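Local coordinates for protein extracellular ligand-binding receptor (Desulfohalobium retbaense DSM 5692, PDB 5ERE) that probably senses small extracellular solutes, binding 2-oxo-4-methylpentanoic acid in a leucine-binding-protein-like module and cytosine in a tandem PAS-like sensor module, at residues A[345-350]-A[369-374]; A[358-363]-A[383-388]; A[377-382]-A[454-459]; A[437-442]-A[450-455]. One frame throughout, in Å; residues are numbered along the deposited sequence.

Contact 1 of 4, residues A[345-350]-A[369-374]; sequences RSVAAA and ETLFNE
Leu-371 reaches from helix 362-374 to the flank of helix 324-357, and both of its methyl groups are put to use there. Leu-371 CD1 lies 3.4 Å from Ser-346 OG and also meets Val-347, whose CG2 stands 4.2 Å from Leu-371 CD1 as the two side chains cross obliquely. The other methyl, Leu-371 CD2, rests 4.0 Å from Ala-350 CB. With CG of Leu-371 anti to the backbone N (chi1 180°), the branch point leads to methyls that touch residues one helical turn apart, Ser-346 and Ala-350. The hydroxyl beside CD1 has its polar needs met by Met-343 O and the side-chain amide of Asn-375.

This close packing is narrow. The two helical segments run antiparallel at 169° with their axes 10.0 Å apart, and their solvent side is bridged by water instead of side-chain carbons. Glu-374 stretches out beyond CG, yet its OE1 is still 4.1 Å from Ser-346 CB. A water molecule links the two helices there, donating to Ser-346 O at 2.7 Å and to Glu-374 OE1 at 2.6 Å, so that both of its hydrogens are engaged.

Beneath the pair lies the antiparallel sheet of the sensor domain: Val-347 and Leu-371 both settle on Val-453 and Val-455 of strand 449-457, and Leu-371 also touches Cys-381 of strand 378-385.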
loop_
_atom_site.group_PDB
_atom_site.type_symbol
_atom_site.label_atom_id
_atom_site.label_comp_id
_atom_site.label_asym_id
_atom_site.label_seq_id
_atom_site.Cartn_x
_atom_site.Cartn_y
_atom_site.Cartn_z
ATOM N N ARG A 345 -7.420 -15.642 -24.461
ATOM C CA ARG A 345 -6.870 -15.422 -25.805
ATOM C C ARG A 345 -5.691 -16.344 -26.145
ATOM O O ARG A 345 -5.566 -16.848 -27.283
ATOM C CB ARG A 345 -6.404 -13.988 -25.953
ATOM C CG ARG A 345 -7.423 -13.062 -26.534
ATOM C CD ARG A 345 -6.754 -11.755 -26.914
ATOM N NE ARG A 345 -6.669 -10.843 -25.775
ATOM C CZ ARG A 345 -5.592 -10.651 -25.013
ATOM N NH1 ARG A 345 -4.447 -11.300 -25.245
ATOM N NH2 ARG A 345 -5.664 -9.789 -24.003
ATOM N N SER A 346 -4.802 -16.545 -25.187
ATOM C CA SER A 346 -3.608 -17.362 -25.463
ATOM C C SER A 346 -4.012 -18.810 -25.668
ATOM O O SER A 346 -3.476 -19.496 -26.512
ATOM C CB SER A 346 -2.583 -17.260 -24.335
ATOM O OG SER A 346 -3.062 -17.928 -23.159
ATOM N N VAL A 347 -4.957 -19.291 -24.874
ATOM C CA VAL A 347 -5.413 -20.673 -24.991
ATOM C C VAL A 347 -6.236 -20.866 -26.258
ATOM O O VAL A 347 -6.167 -21.914 -26.884
ATOM C CB VAL A 347 -6.262 -21.107 -23.729
ATOM C CG1 VAL A 347 -6.784 -22.494 -23.877
ATOM C CG2 VAL A 347 -5.403 -21.045 -22.493
ATOM N N ALA A 348 -7.030 -19.870 -26.631
ATOM C CA ALA A 348 -7.801 -19.960 -27.865
ATOM C C ALA A 348 -6.847 -20.047 -29.056
ATOM O O ALA A 348 -7.039 -20.855 -29.960
ATOM C CB ALA A 348 -8.716 -18.778 -28.011
ATOM N N ALA A 349 -5.817 -19.206 -29.051
ATOM C CA ALA A 349 -4.788 -19.255 -30.093
ATOM C C ALA A 349 -4.105 -20.612 -30.119
ATOM O O ALA A 349 -3.825 -21.143 -31.191
ATOM C CB ALA A 349 -3.739 -18.163 -29.884
ATOM N N ALA A 350 -3.837 -21.186 -28.946
ATOM C CA ALA A 350 -3.127 -22.454 -28.918
ATOM C C ALA A 350 -4.003 -23.555 -29.490
ATOM O O ALA A 350 -3.512 -24.466 -30.167
ATOM C CB ALA A 350 -2.640 -22.800 -27.493
ATOM N N GLU A 369 4.776 -25.504 -24.726
ATOM C CA GLU A 369 5.877 -24.833 -24.082
ATOM C C GLU A 369 5.773 -23.339 -24.197
ATOM O O GLU A 369 6.146 -22.612 -23.286
ATOM C CB GLU A 369 7.207 -25.305 -24.701
ATOM C CG GLU A 369 7.522 -26.724 -24.343
ATOM C CD GLU A 369 8.081 -26.840 -22.974
ATOM O OE1 GLU A 369 8.290 -25.778 -22.369
ATOM O OE2 GLU A 369 8.377 -27.972 -22.517
ATOM N N THR A 370 5.353 -22.881 -25.363
ATOM C CA THR A 370 5.146 -21.449 -25.617
ATOM C C THR A 370 3.919 -20.923 -24.791
ATOM O O THR A 370 3.990 -19.900 -24.126
ATOM C CB THR A 370 4.927 -21.208 -27.123
ATOM O OG1 THR A 370 6.118 -21.561 -27.842
ATOM C CG2 THR A 370 4.562 -19.759 -27.442
ATOM N N LEU A 371 2.824 -21.655 -24.832
ATOM C CA LEU A 371 1.598 -21.268 -24.083
ATOM C C LEU A 371 1.893 -21.016 -22.597
ATOM O O LEU A 371 1.438 -20.039 -21.991
ATOM C CB LEU A 371 0.537 -22.359 -24.229
ATOM C CG LEU A 371 -0.794 -22.091 -23.492
ATOM C CD1 LEU A 371 -1.501 -20.861 -24.035
ATOM C CD2 LEU A 371 -1.653 -23.300 -23.633
ATOM N N PHE A 372 2.724 -21.873 -22.027
ATOM C CA PHE A 372 3.138 -21.705 -20.655
ATOM C C PHE A 372 3.951 -20.407 -20.449
ATOM O O PHE A 372 3.704 -19.647 -19.478
ATOM C CB PHE A 372 3.891 -22.961 -20.221
ATOM C CG PHE A 372 4.382 -22.896 -18.824
ATOM C CD1 PHE A 372 3.504 -23.043 -17.764
ATOM C CD2 PHE A 372 5.722 -22.689 -18.554
ATOM C CE1 PHE A 372 3.944 -22.918 -16.494
ATOM C CE2 PHE A 372 6.181 -22.610 -17.248
ATOM C CZ PHE A 372 5.310 -22.722 -16.224
ATOM N N ASN A 373 4.871 -20.095 -21.361
ATOM C CA ASN A 373 5.623 -18.847 -21.263
ATOM C C ASN A 373 4.719 -17.607 -21.406
ATOM O O ASN A 373 5.020 -16.555 -20.848
ATOM C CB ASN A 373 6.724 -18.783 -22.341
ATOM C CG ASN A 373 7.978 -19.523 -21.959
ATOM O OD1 ASN A 373 8.048 -20.189 -20.921
ATOM N ND2 ASN A 373 8.979 -19.442 -22.817
ATOM N N GLU A 374 3.637 -17.750 -22.167
ATOM C CA GLU A 374 2.647 -16.678 -22.384
ATOM C C GLU A 374 1.741 -16.456 -21.177
ATOM O O GLU A 374 1.008 -15.474 -21.112
ATOM C CB GLU A 374 1.776 -17.004 -23.603
ATOM C CG GLU A 374 2.531 -16.719 -24.951
ATOM C CD GLU A 374 1.794 -17.219 -26.193
ATOM O OE1 GLU A 374 0.954 -18.151 -26.096
ATOM O OE2 GLU A 374 2.064 -16.665 -27.280
HETATM O O HOH W 1 -0.978 -19.185 -27.459
#

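Contact 2 of 4, residues A[358-363]-A[383-388]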
loop_
_atom_site.group_PDB
_atom_site.type_symbol
_atom_site.label_atom_id
_atom_site.label_comp_id
_atom_site.label_asym_id
_atom_site.label_seq_id
_atom_site.Cartn_x
_atom_site.Cartn_y
_atom_site.Cartn_z
ATOM N N GLY A 358 -2.153 -32.001 -33.924
ATOM C CA GLY A 358 -2.662 -33.005 -33.004
ATOM C C GLY A 358 -2.264 -32.618 -31.594
ATOM O O GLY A 358 -1.731 -31.540 -31.380
ATOM N N LEU A 359 -2.513 -33.501 -30.644
ATOM C CA LEU A 359 -2.327 -33.206 -29.222
ATOM C C LEU A 359 -1.074 -33.854 -28.627
ATOM O O LEU A 359 -0.608 -33.436 -27.564
ATOM C CB LEU A 359 -3.531 -33.686 -28.415
ATOM C CG LEU A 359 -4.932 -33.162 -28.756
ATOM C CD1 LEU A 359 -5.934 -33.672 -27.716
ATOM C CD2 LEU A 359 -4.973 -31.638 -28.836
ATOM N N ARG A 360 -0.566 -34.891 -29.295
ATOM C CA ARG A 360 0.649 -35.584 -28.864
ATOM C C ARG A 360 1.847 -35.197 -29.733
ATOM O O ARG A 360 1.683 -34.747 -30.877
ATOM C CB ARG A 360 0.446 -37.101 -28.913
ATOM C CG ARG A 360 -0.662 -37.631 -28.010
ATOM C CD ARG A 360 -0.792 -39.146 -28.186
ATOM N NE ARG A 360 -0.756 -39.881 -26.918
ATOM C CZ ARG A 360 -1.778 -40.558 -26.380
ATOM N NH1 ARG A 360 -2.974 -40.627 -26.974
ATOM N NH2 ARG A 360 -1.599 -41.180 -25.221
ATOM N N GLY A 361 3.051 -35.360 -29.183
ATOM C CA GLY A 361 4.271 -35.201 -29.959
ATOM C C GLY A 361 4.953 -33.846 -29.933
ATOM O O GLY A 361 4.491 -32.894 -29.304
ATOM N N ASP A 362 6.067 -33.756 -30.652
ATOM C CA ASP A 362 6.974 -32.632 -30.514
ATOM C C ASP A 362 6.385 -31.312 -30.989
ATOM O O ASP A 362 6.662 -30.270 -30.396
ATOM C CB ASP A 362 8.287 -32.911 -31.283
ATOM C CG ASP A 362 9.026 -34.132 -30.754
ATOM O OD1 ASP A 362 8.673 -34.624 -29.661
ATOM O OD2 ASP A 362 9.965 -34.605 -31.425
ATOM N N ARG A 363 5.609 -31.332 -32.070
ATOM C CA ARG A 363 4.936 -30.112 -32.527
ATOM C C ARG A 363 3.879 -29.635 -31.496
ATOM O O ARG A 363 3.738 -28.436 -31.227
ATOM C CB ARG A 363 4.269 -30.334 -33.888
ATOM C CG ARG A 363 5.213 -30.792 -35.012
ATOM C CD ARG A 363 4.590 -30.538 -36.386
ATOM N NE ARG A 363 3.300 -31.214 -36.533
ATOM C CZ ARG A 363 3.153 -32.502 -36.846
ATOM N NH1 ARG A 363 4.222 -33.270 -37.059
ATOM N NH2 ARG A 363 1.935 -33.026 -36.946
ATOM N N THR A 383 -2.616 -30.936 -22.916
ATOM C CA THR A 383 -3.630 -31.319 -23.872
ATOM C C THR A 383 -4.286 -32.563 -23.330
ATOM O O THR A 383 -3.659 -33.329 -22.596
ATOM C CB THR A 383 -3.065 -31.565 -25.281
ATOM O OG1 THR A 383 -2.007 -32.527 -25.227
ATOM C CG2 THR A 383 -2.571 -30.259 -25.853
ATOM N N VAL A 384 -5.556 -32.717 -23.701
ATOM C CA VAL A 384 -6.475 -33.732 -23.189
ATOM C C VAL A 384 -7.272 -34.292 -24.370
ATOM O O VAL A 384 -7.917 -33.526 -25.089
ATOM C CB VAL A 384 -7.460 -33.139 -22.146
ATOM C CG1 VAL A 384 -8.382 -34.221 -21.582
ATOM C CG2 VAL A 384 -6.704 -32.446 -21.024
ATOM N N ASP A 385 -7.241 -35.607 -24.575
ATOM C CA ASP A 385 -7.901 -36.195 -25.749
ATOM C C ASP A 385 -9.421 -36.374 -25.591
ATOM O O ASP A 385 -10.009 -36.097 -24.529
ATOM C CB ASP A 385 -7.250 -37.550 -26.123
ATOM C CG ASP A 385 -7.462 -38.652 -25.079
ATOM O OD1 ASP A 385 -8.418 -38.591 -24.271
ATOM O OD2 ASP A 385 -6.657 -39.617 -25.086
ATOM N N ALA A 386 -10.044 -36.858 -26.661
ATOM C CA ALA A 386 -11.504 -36.968 -26.735
ATOM C C ALA A 386 -12.071 -37.869 -25.623
ATOM O O ALA A 386 -13.273 -37.854 -25.370
ATOM C CB ALA A 386 -11.910 -37.476 -28.125
ATOM N N THR A 387 -11.198 -38.616 -24.938
ATOM C CA THR A 387 -11.595 -39.500 -23.833
ATOM C C THR A 387 -11.439 -38.853 -22.452
ATOM O O THR A 387 -11.873 -39.400 -21.449
ATOM C CB THR A 387 -10.773 -40.816 -23.845
ATOM O OG1 THR A 387 -9.513 -40.627 -23.178
ATOM C CG2 THR A 387 -10.515 -41.273 -25.271
ATOM N N GLY A 388 -10.834 -37.675 -22.394
ATOM C CA GLY A 388 -10.652 -37.002 -21.123
ATOM C C GLY A 388 -9.351 -37.433 -20.459
ATOM O O GLY A 388 -9.188 -37.308 -19.247
#
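Leu-359 lies against the side chain of Thr-383 and the backbone of Val-384, and van der Waals packing of Leu-359 makes up most of the contact. Its two methyls divide the work: Leu-359 CD1 sits 3.3 Å from Val-384 O, while Leu-359 CD2 is 4.0 Å from Thr-383 CB. The Leu-359 and Thr-383 side chains are set at a slant to each other.

One hydrogen bond crosses between the segments. Thr-383 OG1, held between the backbone N and the carbonyl carbon (chi1 55°), donates to Leu-359 O over 2.9 Å, arriving 29° out of the carbonyl plane at a C=O...O angle of 129°. An alanine in place of Thr-383 would probably deprive Leu-359 O of this donor and open a gap beside Leu-359 CD2, where the threonine methyl packs.

In terms of fold, the connection between helices 324-357 and 362-374 is laid here on strand 378-385, which pairs onward with strand 390-394 in the sheet of the Cache-type sensor domain.

Charge contributes more distantly, Arg-360 NH1 standing 4.3 Å from Asp-385 OD2 with no N-H directed at the oxygen. Within 383-388, Asp-385 forms an Asx turn inside a type I beta turn ending at Gly-388. Asp-385 OD1 accepts from Thr-387 N at 2.9 Å, from above the carboxylate plane, and from Thr-387 OG1 at 2.6 Å, on the syn side; Thr-389 N is a further donor.

Contact 3 of 4, residues A[377-382]-A[454-459]; sequences YAYNCV and SVLTQP. With CYT (6-aminopyrimidin-2(1H)-one), chain C.
Val-382 CG2 packs on Ser-454 CB at 3.5 Å, and together with Asn-380 and Leu-456 these residues line one side of the bound cytosine. The amino group N4 of the ligand is met by Val-382 CG1 at 3.7 Å and by Leu-456 CD2 at 3.8 Å. Between ligand and sheet sits a water that accepts from cytosine N4 at 2.8 Å and donates to Asn-380 OD1 and Ser-454 OG, so three bonds grip it.

A second shell surrounds those acceptors: Asn-380 ND2 is bonded to Glu-431 OE2, and Ser-454 OG lies beside Asp-437. Backbone pairing sets the side chains in place, with Leu-456 N bonded to Asn-380 O at 3.0 Å and Tyr-379 N to Leu-456 O at 2.7 Å.

Further along, the bend of the Gln-458 chain at chi2 (-86°) turns CD back, and Gln-458 NE2 donates to Ala-378 O at 2.9 Å, from 37° above the carbonyl plane. On the reverse face, Ala-378 CB meets Val-455 CG1 at 3.7 Å beneath helix 362-374.

Tyr-379 and Asn-380 both stand across from Leu-456, a classic beta bulge in the antiparallel sheet, whose pocket-side face carries the ligand as in other PAS-like sensor domains.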
loop_
_atom_site.group_PDB
_atom_site.type_symbol
_atom_site.label_atom_id
_atom_site.label_comp_id
_atom_site.label_asym_id
_atom_site.label_seq_id
_atom_site.Cartn_x
_atom_site.Cartn_y
_atom_site.Cartn_z
ATOM N N TYR A 377 0.735 -16.685 -14.852
ATOM C CA TYR A 377 0.006 -17.264 -13.687
ATOM C C TYR A 377 -0.314 -18.740 -13.851
ATOM O O TYR A 377 -1.062 -19.316 -13.053
ATOM C CB TYR A 377 -1.303 -16.476 -13.410
ATOM C CG TYR A 377 -0.994 -15.072 -12.978
ATOM C CD1 TYR A 377 -0.487 -14.814 -11.701
ATOM C CD2 TYR A 377 -1.102 -14.011 -13.882
ATOM C CE1 TYR A 377 -0.161 -13.527 -11.304
ATOM C CE2 TYR A 377 -0.788 -12.717 -13.497
ATOM C CZ TYR A 377 -0.331 -12.478 -12.216
ATOM O OH TYR A 377 -0.011 -11.194 -11.865
ATOM N N ALA A 378 0.288 -19.367 -14.867
ATOM C CA ALA A 378 0.153 -20.812 -15.076
ATOM C C ALA A 378 1.053 -21.617 -14.155
ATOM O O ALA A 378 2.163 -21.233 -13.840
ATOM C CB ALA A 378 0.461 -21.175 -16.527
ATOM N N TYR A 379 0.531 -22.764 -13.768
ATOM C CA TYR A 379 1.277 -23.797 -13.121
ATOM C C TYR A 379 1.734 -24.793 -14.185
ATOM O O TYR A 379 2.882 -25.206 -14.194
ATOM C CB TYR A 379 0.404 -24.476 -12.076
ATOM C CG TYR A 379 1.111 -25.568 -11.340
ATOM C CD1 TYR A 379 1.924 -25.275 -10.263
ATOM C CD2 TYR A 379 0.974 -26.888 -11.723
ATOM C CE1 TYR A 379 2.554 -26.267 -9.553
ATOM C CE2 TYR A 379 1.620 -27.901 -11.017
ATOM C CZ TYR A 379 2.396 -27.576 -9.929
ATOM O OH TYR A 379 3.040 -28.561 -9.236
ATOM N N ASN A 380 0.816 -25.190 -15.071
ATOM C CA ASN A 380 1.219 -25.889 -16.288
ATOM C C ASN A 380 0.147 -25.855 -17.367
ATOM O O ASN A 380 -0.932 -25.290 -17.178
ATOM C CB ASN A 380 1.643 -27.340 -15.999
ATOM C CG ASN A 380 0.511 -28.239 -15.500
ATOM O OD1 ASN A 380 -0.655 -28.011 -15.751
ATOM N ND2 ASN A 380 0.888 -29.308 -14.823
ATOM N N CYS A 381 0.467 -26.474 -18.493
ATOM C CA CYS A 381 -0.414 -26.560 -19.645
ATOM C C CYS A 381 -0.461 -27.986 -20.148
ATOM O O CYS A 381 0.568 -28.667 -20.240
ATOM C CB CYS A 381 0.051 -25.617 -20.779
ATOM S SG CYS A 381 0.252 -23.881 -20.332
ATOM N N VAL A 382 -1.659 -28.443 -20.476
ATOM C CA VAL A 382 -1.835 -29.786 -20.983
ATOM C C VAL A 382 -2.730 -29.831 -22.196
ATOM O O VAL A 382 -3.518 -28.898 -22.476
ATOM C CB VAL A 382 -2.419 -30.726 -19.927
ATOM C CG1 VAL A 382 -1.537 -30.788 -18.703
ATOM C CG2 VAL A 382 -3.842 -30.299 -19.546
ATOM N N SER A 454 -5.447 -26.797 -22.212
ATOM C CA SER A 454 -5.649 -26.242 -20.854
ATOM C C SER A 454 -4.515 -25.357 -20.304
ATOM O O SER A 454 -3.332 -25.601 -20.574
ATOM C CB SER A 454 -5.855 -27.402 -19.888
ATOM O OG SER A 454 -5.590 -27.048 -18.535
ATOM N N VAL A 455 -4.883 -24.304 -19.575
ATOM C CA VAL A 455 -3.968 -23.634 -18.642
ATOM C C VAL A 455 -4.539 -23.854 -17.261
ATOM O O VAL A 455 -5.675 -23.493 -17.021
ATOM C CB VAL A 455 -3.810 -22.113 -18.883
ATOM C CG1 VAL A 455 -2.992 -21.457 -17.768
ATOM C CG2 VAL A 455 -3.101 -21.854 -20.219
ATOM N N LEU A 456 -3.736 -24.464 -16.392
ATOM C CA LEU A 456 -4.041 -24.585 -14.983
ATOM C C LEU A 456 -3.312 -23.469 -14.216
ATOM O O LEU A 456 -2.097 -23.298 -14.336
ATOM C CB LEU A 456 -3.628 -25.985 -14.483
ATOM C CG LEU A 456 -3.549 -26.176 -12.974
ATOM C CD1 LEU A 456 -4.904 -26.017 -12.333
ATOM C CD2 LEU A 456 -2.950 -27.568 -12.631
ATOM N N THR A 457 -4.045 -22.691 -13.428
ATOM C CA THR A 457 -3.430 -21.562 -12.712
ATOM C C THR A 457 -2.667 -22.048 -11.452
ATOM O O THR A 457 -2.905 -23.130 -10.966
ATOM C CB THR A 457 -4.475 -20.502 -12.307
ATOM O OG1 THR A 457 -5.484 -21.131 -11.525
ATOM C CG2 THR A 457 -5.126 -19.866 -13.526
ATOM N N GLN A 458 -1.746 -21.222 -10.969
ATOM C CA GLN A 458 -0.969 -21.448 -9.749
ATOM C C GLN A 458 -1.870 -21.621 -8.532
ATOM O O GLN A 458 -2.957 -21.082 -8.551
ATOM C CB GLN A 458 -0.062 -20.251 -9.495
ATOM C CG GLN A 458 1.101 -20.071 -10.484
ATOM C CD GLN A 458 2.337 -20.879 -10.098
ATOM O OE1 GLN A 458 2.594 -21.109 -8.914
ATOM N NE2 GLN A 458 3.119 -21.302 -11.099
ATOM N N PRO A 459 -1.405 -22.345 -7.492
ATOM C CA PRO A 459 -2.162 -22.507 -6.243
ATOM C C PRO A 459 -2.473 -21.175 -5.583
ATOM O O PRO A 459 -3.518 -21.068 -4.974
ATOM C CB PRO A 459 -1.232 -23.331 -5.335
ATOM C CG PRO A 459 -0.179 -23.875 -6.164
ATOM C CD PRO A 459 -0.106 -23.057 -7.446
HETATM N N3 CYT C . -4.905 -30.823 -14.302
HETATM C C4 CYT C . -4.734 -30.096 -15.406
HETATM N N1 CYT C . -7.238 -30.958 -14.766
HETATM C C2 CYT C . -6.144 -31.273 -13.949
HETATM O O2 CYT C . -6.331 -31.926 -12.897
HETATM N N4 CYT C . -3.468 -29.691 -15.706
HETATM C C5 CYT C . -5.842 -29.762 -16.261
HETATM C C6 CYT C . -7.060 -30.206 -15.909
HETATM O O HOH W 2 -3.049 -27.598 -17.557
#

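Contact 4 of 4, residues A[437-442]-A[450-455]; sequences DLEHPV and IGSVSV. With CYT (6-aminopyrimidin-2(1H)-one), chain C.
The beta hairpin of strands 434-443 and 449-457 forms part of the sensor-domain sheet, and Asp-437, Glu-439, Ser-452 and Ser-454 join its strands on the cytosine side. Two backbone pairs are regular: Leu-438 with Val-455 and His-440 with Val-453 are antiparallel hydrogen-bonded pairs, tied both ways by N-H...O bonds such as His-440 N to Val-453 O at 2.9 Å.

Side chains add cross-strand bonds. Ser-452 OG donates to Glu-439 OE1 at 2.6 Å, nearly in line with the C-O bond. The bend at chi2 (-129°) turns the Glu-439 CD toward Ser-454; OE2 of Glu-439 stands 3.4 Å from Ser-454 CB. Ser-454 OG in turn donates to Asp-437 OD1, at a modelled length so short as to be doubtful. Asp-437 OD2 and Glu-439 OE2 are 2.5 Å apart, so one of the acids probably holds a proton; Gln-411 also bonds to Asp-437 OD2. An alanine in place of Glu-439 would probably leave Ser-452 OG without this acceptor and Asp-437 OD2 without its close carboxylate neighbour.

On the opposite face His-440 bonds through NE2 to Asp-344 of helix 324-357, and Val-442 CG1 packs on Ile-450 CD1 at 3.6 Å. Back at the pocket, the cytosine C6 comes near both acids, 3.7 Å from Glu-439 OE2 and 3.2 Å from Asp-437 OD2.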
loop_
_atom_site.group_PDB
_atom_site.type_symbol
_atom_site.label_atom_id
_atom_site.label_comp_id
_atom_site.label_asym_id
_atom_site.label_seq_id
_atom_site.Cartn_x
_atom_site.Cartn_y
_atom_site.Cartn_z
ATOM N N ASP A 437 -8.814 -24.273 -13.833
ATOM C CA ASP A 437 -8.457 -24.721 -15.181
ATOM C C ASP A 437 -9.233 -23.945 -16.255
ATOM O O ASP A 437 -10.463 -23.861 -16.186
ATOM C CB ASP A 437 -8.769 -26.232 -15.292
ATOM C CG ASP A 437 -8.356 -26.842 -16.644
ATOM O OD1 ASP A 437 -7.465 -26.302 -17.314
ATOM O OD2 ASP A 437 -8.926 -27.884 -17.029
ATOM N N LEU A 438 -8.536 -23.363 -17.230
ATOM C CA LEU A 438 -9.189 -22.763 -18.395
ATOM C C LEU A 438 -8.911 -23.629 -19.605
ATOM O O LEU A 438 -7.736 -23.860 -19.943
ATOM C CB LEU A 438 -8.690 -21.327 -18.618
ATOM C CG LEU A 438 -9.129 -20.574 -19.881
ATOM C CD1 LEU A 438 -10.607 -20.507 -20.039
ATOM C CD2 LEU A 438 -8.562 -19.172 -19.819
ATOM N N GLU A 439 -9.969 -24.134 -20.241
ATOM C CA GLU A 439 -9.812 -25.027 -21.404
ATOM C C GLU A 439 -10.538 -24.563 -22.647
ATOM O O GLU A 439 -11.655 -24.050 -22.583
ATOM C CB GLU A 439 -10.298 -26.434 -21.087
ATOM C CG GLU A 439 -9.637 -27.085 -19.868
ATOM C CD GLU A 439 -9.079 -28.502 -20.121
ATOM O OE1 GLU A 439 -9.028 -28.966 -21.287
ATOM O OE2 GLU A 439 -8.659 -29.155 -19.132
ATOM N N HIS A 440 -9.892 -24.745 -23.789
ATOM C CA HIS A 440 -10.556 -24.557 -25.074
ATOM C C HIS A 440 -10.572 -25.877 -25.825
ATOM O O HIS A 440 -9.592 -26.634 -25.787
ATOM C CB HIS A 440 -9.872 -23.477 -25.914
ATOM C CG HIS A 440 -10.192 -22.082 -25.482
ATOM N ND1 HIS A 440 -10.840 -21.184 -26.302
ATOM C CD2 HIS A 440 -9.972 -21.435 -24.316
ATOM C CE1 HIS A 440 -10.979 -20.033 -25.664
ATOM N NE2 HIS A 440 -10.466 -20.163 -24.457
ATOM N N PRO A 441 -11.676 -26.145 -26.532
ATOM C CA PRO A 441 -11.717 -27.326 -27.391
ATOM C C PRO A 441 -10.835 -27.163 -28.611
ATOM O O PRO A 441 -10.583 -26.044 -29.089
ATOM C CB PRO A 441 -13.190 -27.415 -27.801
ATOM C CG PRO A 441 -13.656 -25.992 -27.794
ATOM C CD PRO A 441 -12.905 -25.328 -26.668
ATOM N N VAL A 442 -10.393 -28.303 -29.106
ATOM C CA VAL A 442 -9.585 -28.376 -30.309
ATOM C C VAL A 442 -10.261 -29.191 -31.390
ATOM O O VAL A 442 -10.729 -30.292 -31.140
ATOM C CB VAL A 442 -8.208 -29.005 -30.028
ATOM C CG1 VAL A 442 -7.383 -29.066 -31.317
ATOM C CG2 VAL A 442 -7.480 -28.239 -28.927
ATOM N N ILE A 450 -11.232 -33.175 -31.288
ATOM C CA ILE A 450 -10.158 -34.097 -30.923
ATOM C C ILE A 450 -9.707 -33.954 -29.460
ATOM O O ILE A 450 -8.849 -34.687 -29.013
ATOM C CB ILE A 450 -8.968 -33.920 -31.867
ATOM C CG1 ILE A 450 -8.320 -32.541 -31.736
ATOM C CG2 ILE A 450 -9.437 -34.119 -33.308
ATOM C CD1 ILE A 450 -7.024 -32.408 -32.559
ATOM N N GLY A 451 -10.309 -33.029 -28.715
ATOM C CA GLY A 451 -9.970 -32.858 -27.313
ATOM C C GLY A 451 -9.830 -31.406 -26.945
ATOM O O GLY A 451 -10.525 -30.542 -27.491
ATOM N N SER A 452 -8.906 -31.110 -26.042
ATOM C CA SER A 452 -8.855 -29.765 -25.489
ATOM C C SER A 452 -7.463 -29.396 -25.037
ATOM O O SER A 452 -6.630 -30.261 -24.783
ATOM C CB SER A 452 -9.828 -29.634 -24.309
ATOM O OG SER A 452 -9.505 -30.578 -23.287
ATOM N N VAL A 453 -7.247 -28.089 -24.917
ATOM C CA VAL A 453 -6.007 -27.547 -24.422
ATOM C C VAL A 453 -6.310 -26.670 -23.223
ATOM O O VAL A 453 -7.313 -25.930 -23.200
ATOM C CB VAL A 453 -5.243 -26.782 -25.553
ATOM C CG1 VAL A 453 -6.070 -25.632 -26.113
ATOM C CG2 VAL A 453 -3.894 -26.277 -25.069
ATOM N N SER A 454 -5.447 -26.797 -22.212
ATOM C CA SER A 454 -5.649 -26.242 -20.854
ATOM C C SER A 454 -4.515 -25.357 -20.304
ATOM O O SER A 454 -3.332 -25.601 -20.574
ATOM C CB SER A 454 -5.855 -27.402 -19.888
ATOM O OG SER A 454 -5.590 -27.048 -18.535
ATOM N N VAL A 455 -4.883 -24.304 -19.575
ATOM C CA VAL A 455 -3.968 -23.634 -18.642
ATOM C C VAL A 455 -4.539 -23.854 -17.261
ATOM O O VAL A 455 -5.675 -23.493 -17.021
ATOM C CB VAL A 455 -3.810 -22.113 -18.883
ATOM C CG1 VAL A 455 -2.992 -21.457 -17.768
ATOM C CG2 VAL A 455 -3.101 -21.854 -20.219
HETATM N N3 CYT C . -4.905 -30.823 -14.302
HETATM C C4 CYT C . -4.734 -30.096 -15.406
HETATM N N1 CYT C . -7.238 -30.958 -14.766
HETATM C C2 CYT C . -6.144 -31.273 -13.949
HETATM O O2 CYT C . -6.331 -31.926 -12.897
HETATM N N4 CYT C . -3.468 -29.691 -15.706
HETATM C C5 CYT C . -5.842 -29.762 -16.261
HETATM C C6 CYT C . -7.060 -30.206 -15.909
#

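All four contacts lie within one Cache-type sensor domain, on a single antiparallel sheet and the helices packed against it. Contact 1 closes along the chain before contacts 3 and 4 open, whereas its segments alternate with those of contact 2, with which it shares helix 362-374. Strand 378-385 serves contacts 2 and 3, and strand 449-457 serves contacts 3 and 4, which share Ser-454 and Val-455. Centres lie about 10 to 16 Å apart. Val-347 of contact 1 packs on Val-455, and Val-384 O of contact 2 probably bonds to Ser-452 N of contact 4. One face of the sheet thus carries helices 324-357 and 362-374, while the other holds cytosine.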